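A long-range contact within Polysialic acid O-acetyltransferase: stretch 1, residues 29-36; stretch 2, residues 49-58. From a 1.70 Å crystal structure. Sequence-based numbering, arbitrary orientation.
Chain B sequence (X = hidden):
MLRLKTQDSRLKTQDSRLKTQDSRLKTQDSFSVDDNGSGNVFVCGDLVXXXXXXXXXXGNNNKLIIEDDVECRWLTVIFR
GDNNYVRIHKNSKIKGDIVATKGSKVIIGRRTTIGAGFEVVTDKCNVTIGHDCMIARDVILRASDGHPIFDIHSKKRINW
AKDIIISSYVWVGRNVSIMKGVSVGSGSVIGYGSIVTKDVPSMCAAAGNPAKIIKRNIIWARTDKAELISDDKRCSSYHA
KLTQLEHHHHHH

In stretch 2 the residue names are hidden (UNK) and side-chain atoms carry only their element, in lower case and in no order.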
ATOM      1  N   ASP B  29       7.591  13.573  30.824  1.00 24.37           N
ATOM      2  CA  ASP B  29       7.239  14.752  30.042  1.00 31.87           C
ATOM      3  C   ASP B  29       6.845  14.449  28.597  1.00 24.74           C
ATOM      4  O   ASP B  29       6.298  15.313  27.910  1.00 27.85           O
ATOM      5  CB  ASP B  29       8.364  15.792  30.090  1.00 40.48           C
ATOM      6  CG  ASP B  29       9.725  15.201  29.767  1.00 46.09           C
ATOM      7  OD1 ASP B  29       9.792  14.240  28.972  1.00 46.69           O
ATOM      8  OD2 ASP B  29      10.733  15.708  30.308  1.00 59.49           O
ATOM      9  N   SER B  30       7.105  13.229  28.135  1.00 22.69           N
ATOM     10  CA  SER B  30       6.803  12.884  26.748  1.00 17.66           C
ATOM     11  C   SER B  30       5.425  12.245  26.583  1.00 18.56           C
ATOM     12  O   SER B  30       4.966  12.054  25.466  1.00 16.87           O
ATOM     13  CB  SER B  30       7.872  11.954  26.160  1.00 19.26           C
ATOM     14  OG  SER B  30       7.591  10.593  26.451  1.00 18.05           O
ATOM     15  N   PHE B  31       4.771  11.921  27.694  1.00 14.64           N
ATOM     16  CA  PHE B  31       3.479  11.242  27.640  1.00 20.48           C
ATOM     17  C   PHE B  31       2.310  12.110  28.089  1.00 21.47           C
ATOM     18  O   PHE B  31       2.440  12.956  28.979  1.00 22.21           O
ATOM     19  CB  PHE B  31       3.501   9.973  28.498  1.00 20.02           C
ATOM     20  CG  PHE B  31       3.930   8.737  27.754  1.00 17.19           C
ATOM     21  CD1 PHE B  31       2.987   7.856  27.251  1.00 19.86           C
ATOM     22  CD2 PHE B  31       5.278   8.448  27.575  1.00 18.29           C
ATOM     23  CE1 PHE B  31       3.372   6.714  26.575  1.00 18.88           C
ATOM     24  CE2 PHE B  31       5.673   7.302  26.897  1.00 16.15           C
ATOM     25  CZ  PHE B  31       4.720   6.434  26.395  1.00 16.12           C
ATOM     26  N   SER B  32       1.168  11.897  27.450  1.00 19.16           N
ATOM     27  CA  SER B  32      -0.100  12.359  27.983  1.00 19.70           C
ATOM     28  C   SER B  32      -0.867  11.109  28.369  1.00 21.71           C
ATOM     29  O   SER B  32      -0.844  10.116  27.645  1.00 22.81           O
ATOM     30  CB  SER B  32      -0.870  13.167  26.943  1.00 26.15           C
ATOM     31  OG  SER B  32      -1.256  12.353  25.849  1.00 36.91           O
ATOM     32  N   VAL B  33      -1.527  11.141  29.519  1.00 17.93           N
ATOM     33  CA  VAL B  33      -2.253   9.974  29.986  1.00 16.06           C
ATOM     34  C   VAL B  33      -3.708  10.329  30.208  1.00 26.96           C
ATOM     35  O   VAL B  33      -4.016  11.333  30.852  1.00 22.88           O
ATOM     36  CB  VAL B  33      -1.660   9.429  31.299  1.00 23.98           C
ATOM     37  CG1 VAL B  33      -2.446   8.217  31.767  1.00 27.71           C
ATOM     38  CG2 VAL B  33      -0.188   9.077  31.109  1.00 24.38           C
ATOM     39  N   ASP B  34      -4.597   9.514  29.655  1.00 18.68           N
ATOM     40  CA  ASP B  34      -6.025   9.673  29.878  1.00 20.50           C
ATOM     41  C   ASP B  34      -6.605   8.358  30.381  1.00 23.89           C
ATOM     42  O   ASP B  34      -6.474   7.322  29.738  1.00 20.71           O
ATOM     43  CB  ASP B  34      -6.725  10.104  28.595  1.00 23.68           C
ATOM     44  CG  ASP B  34      -8.186  10.418  28.817  1.00 38.19           C
ATOM     45  OD1 ASP B  34      -8.497  11.114  29.808  1.00 48.69           O
ATOM     46  OD2 ASP B  34      -9.021   9.965  28.008  1.00 46.42           O
ATOM     47  N   ASP B  35      -7.258   8.404  31.534  1.00 22.89           N
ATOM     48  CA  ASP B  35      -7.716   7.184  32.185  1.00 24.41           C
ATOM     49  C   ASP B  35      -9.205   7.265  32.495  1.00 28.47           C
ATOM     50  O   ASP B  35      -9.632   8.082  33.311  1.00 30.68           O
ATOM     51  CB  ASP B  35      -6.900   6.953  33.458  1.00 24.21           C
ATOM     52  CG  ASP B  35      -7.163   5.599  34.093  1.00 17.39           C
ATOM     53  OD1 ASP B  35      -8.151   4.942  33.712  1.00 25.82           O
ATOM     54  OD2 ASP B  35      -6.376   5.205  34.984  1.00 27.97           O
ATOM     55  N   ASN B  36      -9.994   6.426  31.827  1.00 24.56           N
ATOM     56  CA  ASN B  36     -11.439   6.408  32.021  1.00 22.79           C
ATOM     57  C   ASN B  36     -11.930   5.230  32.858  1.00 23.14           C
ATOM     58  O   ASN B  36     -13.136   5.046  33.022  1.00 34.31           O
ATOM     59  CB  ASN B  36     -12.163   6.394  30.675  1.00 31.68           C
ATOM     60  CG  ASN B  36     -11.840   7.599  29.826  1.00 43.86           C
ATOM     61  OD1 ASN B  36     -11.299   8.596  30.312  1.00 40.32           O
ATOM     62  ND2 ASN B  36     -12.173   7.516  28.543  1.00 36.05           N
ATOM     63  N   UNK B  49      15.256  10.206  24.047  1.00 17.58           N
ATOM     64  CA  UNK B  49      14.834  10.827  22.793  1.00 17.61           C
ATOM     65  C   UNK B  49      13.347  10.662  22.468  1.00 18.58           C
ATOM     66  O   UNK B  49      12.983  10.433  21.314  1.00 16.90           O
ATOM     67  c   UNK B  49      15.676  10.265  21.645  1.00 17.42           C
ATOM     68  c   UNK B  49      15.526  11.061  20.363  1.00 26.95           C
ATOM     69  o   UNK B  49      15.425  12.289  20.387  1.00 24.51           O
ATOM     70  n   UNK B  49      15.517  10.363  19.235  1.00 24.54           N
ATOM     71  N   UNK B  50      12.496  10.796  23.482  1.00 15.59           N
ATOM     72  CA  UNK B  50      11.064  10.516  23.337  1.00 11.87           C
ATOM     73  C   UNK B  50      10.202  11.773  23.267  1.00 18.51           C
ATOM     74  O   UNK B  50      10.530  12.789  23.877  1.00 20.64           O
ATOM     75  o   UNK B  50      11.222   8.368  24.454  1.00 12.79           O
ATOM     76  c   UNK B  50      10.590   9.636  24.492  1.00 11.58           C
ATOM     77  N   UNK B  51       9.089  11.691  22.541  1.00 16.24           N
ATOM     78  CA  UNK B  51       8.190  12.832  22.398  1.00 13.90           C
ATOM     79  C   UNK B  51       6.810  12.435  21.882  1.00 18.29           C
ATOM     80  O   UNK B  51       6.668  11.450  21.155  1.00 16.40           O
ATOM     81  c   UNK B  51       9.479  14.439  19.096  1.00 27.06           C
ATOM     82  n   UNK B  51       9.382  16.756  18.198  1.00 44.08           N
ATOM     83  c   UNK B  51       8.801  13.410  20.001  1.00 19.17           C
ATOM     84  c   UNK B  51       8.746  15.766  19.116  1.00 34.45           C
ATOM     85  c   UNK B  51       8.797  13.860  21.443  1.00 17.03           C
ATOM     86  N   UNK B  52       5.805  13.218  22.265  1.00 16.45           N
ATOM     87  CA  UNK B  52       4.483  13.168  21.647  1.00 16.36           C
ATOM     88  C   UNK B  52       3.811  11.808  21.784  1.00 13.70           C
ATOM     89  O   UNK B  52       3.198  11.310  20.836  1.00 15.82           O
ATOM     90  o   UNK B  52       4.303  17.229  20.272  1.00 37.88           O
ATOM     91  c   UNK B  52       4.571  13.563  20.169  1.00 20.90           C
ATOM     92  c   UNK B  52       3.980  16.021  20.269  1.00 37.93           C
ATOM     93  o   UNK B  52       2.821  15.623  20.522  1.00 32.16           O
ATOM     94  c   UNK B  52       5.044  14.991  19.937  1.00 26.70           C
ATOM     95  N   UNK B  53       3.919  11.216  22.967  1.00 13.44           N
ATOM     96  CA  UNK B  53       3.325   9.904  23.215  1.00 15.88           C
ATOM     97  C   UNK B  53       2.018  10.000  23.989  1.00 17.32           C
ATOM     98  O   UNK B  53       1.782  10.969  24.715  1.00 17.17           O
ATOM     99  n   UNK B  53       5.640   8.429  22.057  1.00  9.04           N
ATOM    100  o   UNK B  53       6.678   9.357  23.823  1.00 16.97           O
ATOM    101  c   UNK B  53       4.310   9.019  23.964  1.00 15.24           C
ATOM    102  c   UNK B  53       5.646   8.941  23.274  1.00 15.36           C
ATOM    103  N   UNK B  54       1.166   8.991  23.835  1.00 14.73           N
ATOM    104  CA  UNK B  54      -0.127   8.993  24.505  1.00 18.99           C
ATOM    105  C   UNK B  54      -0.532   7.603  24.991  1.00 16.45           C
ATOM    106  O   UNK B  54      -0.299   6.609  24.312  1.00 17.90           O
ATOM    107  c   UNK B  54      -1.195   9.541  23.556  1.00 21.95           C
ATOM    108  c   UNK B  54      -2.876  10.877  21.495  1.00 43.10           C
ATOM    109  c   UNK B  54      -1.428  11.285  21.731  1.00 43.79           C
ATOM    110  c   UNK B  54      -0.977  11.000  23.163  1.00 27.50           C
ATOM    111  n   UNK B  54      -3.803  11.500  22.478  1.00 54.93           N
ATOM    112  N   UNK B  55      -1.126   7.547  26.178  1.00 20.38           N
ATOM    113  CA  UNK B  55      -1.751   6.325  26.657  1.00 18.41           C
ATOM    114  C   UNK B  55      -3.200   6.637  27.021  1.00 19.47           C
ATOM    115  O   UNK B  55      -3.494   7.646  27.670  1.00 17.97           O
ATOM    116  c   UNK B  55      -0.995   5.699  27.846  1.00 18.95           C
ATOM    117  c   UNK B  55      -1.680   4.409  28.301  1.00 17.83           C
ATOM    118  c   UNK B  55      -0.898   6.675  28.995  1.00 25.42           C
ATOM    119  N   UNK B  56      -4.098   5.782  26.553  1.00 14.95           N
ATOM    120  CA  UNK B  56      -5.524   5.944  26.764  1.00 16.18           C
ATOM    121  C   UNK B  56      -6.060   4.658  27.368  1.00 14.51           C
ATOM    122  O   UNK B  56      -5.989   3.605  26.745  1.00 15.48           O
ATOM    123  c   UNK B  56      -8.208   7.636  26.059  1.00 30.78           C
ATOM    124  o   UNK B  56      -7.816   8.699  25.570  1.00 35.12           O
ATOM    125  c   UNK B  56      -7.733   6.313  25.512  1.00 24.45           C
ATOM    126  c   UNK B  56      -6.221   6.227  25.430  1.00 17.51           C
ATOM    127  n   UNK B  56      -9.062   7.586  27.076  1.00 27.27           N
ATOM    128  N   UNK B  57      -6.588   4.739  28.583  1.00 13.02           N
ATOM    129  CA  UNK B  57      -7.201   3.585  29.231  1.00 14.26           C
ATOM    130  C   UNK B  57      -8.716   3.703  29.110  1.00 19.26           C
ATOM    131  O   UNK B  57      -9.329   4.529  29.789  1.00 19.38           O
ATOM    132  c   UNK B  57      -3.216   4.035  31.753  1.00 17.87           C
ATOM    133  c   UNK B  57      -5.378   3.267  31.014  1.00 15.76           C
ATOM    134  c   UNK B  57      -6.841   3.537  30.723  1.00 13.48           C
ATOM    135  c   UNK B  57      -4.855   1.989  30.892  1.00 13.21           C
ATOM    136  c   UNK B  57      -3.530   1.731  31.180  1.00 14.66           C
ATOM    137  c   UNK B  57      -4.548   4.282  31.460  1.00 19.34           C
ATOM    138  c   UNK B  57      -2.706   2.754  31.615  1.00 16.30           C
ATOM    139  N   UNK B  58      -9.312   2.894  28.239  1.00 14.66           N
ATOM    140  CA  UNK B  58     -10.768   2.839  28.109  1.00 17.28           C
ATOM    141  C   UNK B  58     -11.283   1.523  28.682  1.00 21.61           C
ATOM    142  O   UNK B  58     -11.963   0.756  27.998  1.00 26.60           O
ATOM    143  c   UNK B  58     -11.007   4.324  26.053  1.00 16.82           C
ATOM    144  c   UNK B  58     -11.199   2.937  26.642  1.00 16.19           C
ATOM    145  n   UNK B  58     -10.851   4.384  24.735  1.00 20.92           N
ATOM    146  o   UNK B  58     -11.002   5.323  26.765  1.00 20.88           O
TER

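Position 49 has four side-chain atoms: two carbons, the second carrying one oxygen and one nitrogen. None comes near stretch 1. This is a short amide, Asn49.

Position 50 has one carbon and then one oxygen. Its CB lies 3.7 Å from OG of Ser30. A lone hydroxyl on CB makes it Ser50.

Position 51 has four carbons in a row ending in nitrogen. The CA-to-CB bond points away from stretch 1. An unbranched chain with a terminal amine is Lys51.

Position 52 has three carbons, the third carrying two oxygens. It also points away. The carboxylate on a three-carbon chain gives Glu52, whose positive phi of 61° marks a turn in the backbone before the strand.

Position 53 has two carbons, the second carrying one oxygen and one nitrogen. Its CB sits over one face of the Phe31 ring, 3.4 Å from the ring centroid and 6° off the normal, a CH-pi contact. The atoms identify Asn53.

Position 54 again has four carbons in a row ending in nitrogen. Its second carbon is 3.0 Å from OG of Ser32. This is Lys54, on the same face of the sheet as Ser32.

Position 55 has one carbon carrying two more. One of these is 3.3 Å from CG2 of Val33, and the same atom is 4.4 Å from CD1 of Phe31. The beta-branched, all-carbon side chain is Val55.

Position 56 has three carbons, the third carrying one oxygen and one nitrogen. The nitrogen donates a hydrogen bond to OD2 of Asp34 at 2.6 Å. The longer amide is Gln56.

Position 57 has one carbon and then a ring of six carbons. CG1 of Val33 approaches the ring edge at 4.3 Å. A ring without a hydroxyl is Phe57.

Position 58 has two carbons, the second carrying one oxygen and one nitrogen. The oxygen accepts a weak hydrogen bond from NE2 of Gln56 at 3.0 Å. This is Asn58.

The contact is a parallel pairing of strands 31-35 and 53-58. Backbone hydrogen bonds run from Asn53 N to Ser30 O (2.8 Å), Ser32 N to Asn53 O (3.0 Å), Val55 N to Ser32 O (3.0 Å), Asp34 N to Val55 O (2.9 Å), Phe57 N to Asp34 O (2.8 Å) and Asn36 N to Phe57 O (2.9 Å). Alternation puts Phe31, Val33, Asn53, Val55 and Phe57 on one face, where apolar packing joins the strands. The other face carries the Asp34–Gln56 bond.

Stretch 2 (49-58) NSKENKVQFN
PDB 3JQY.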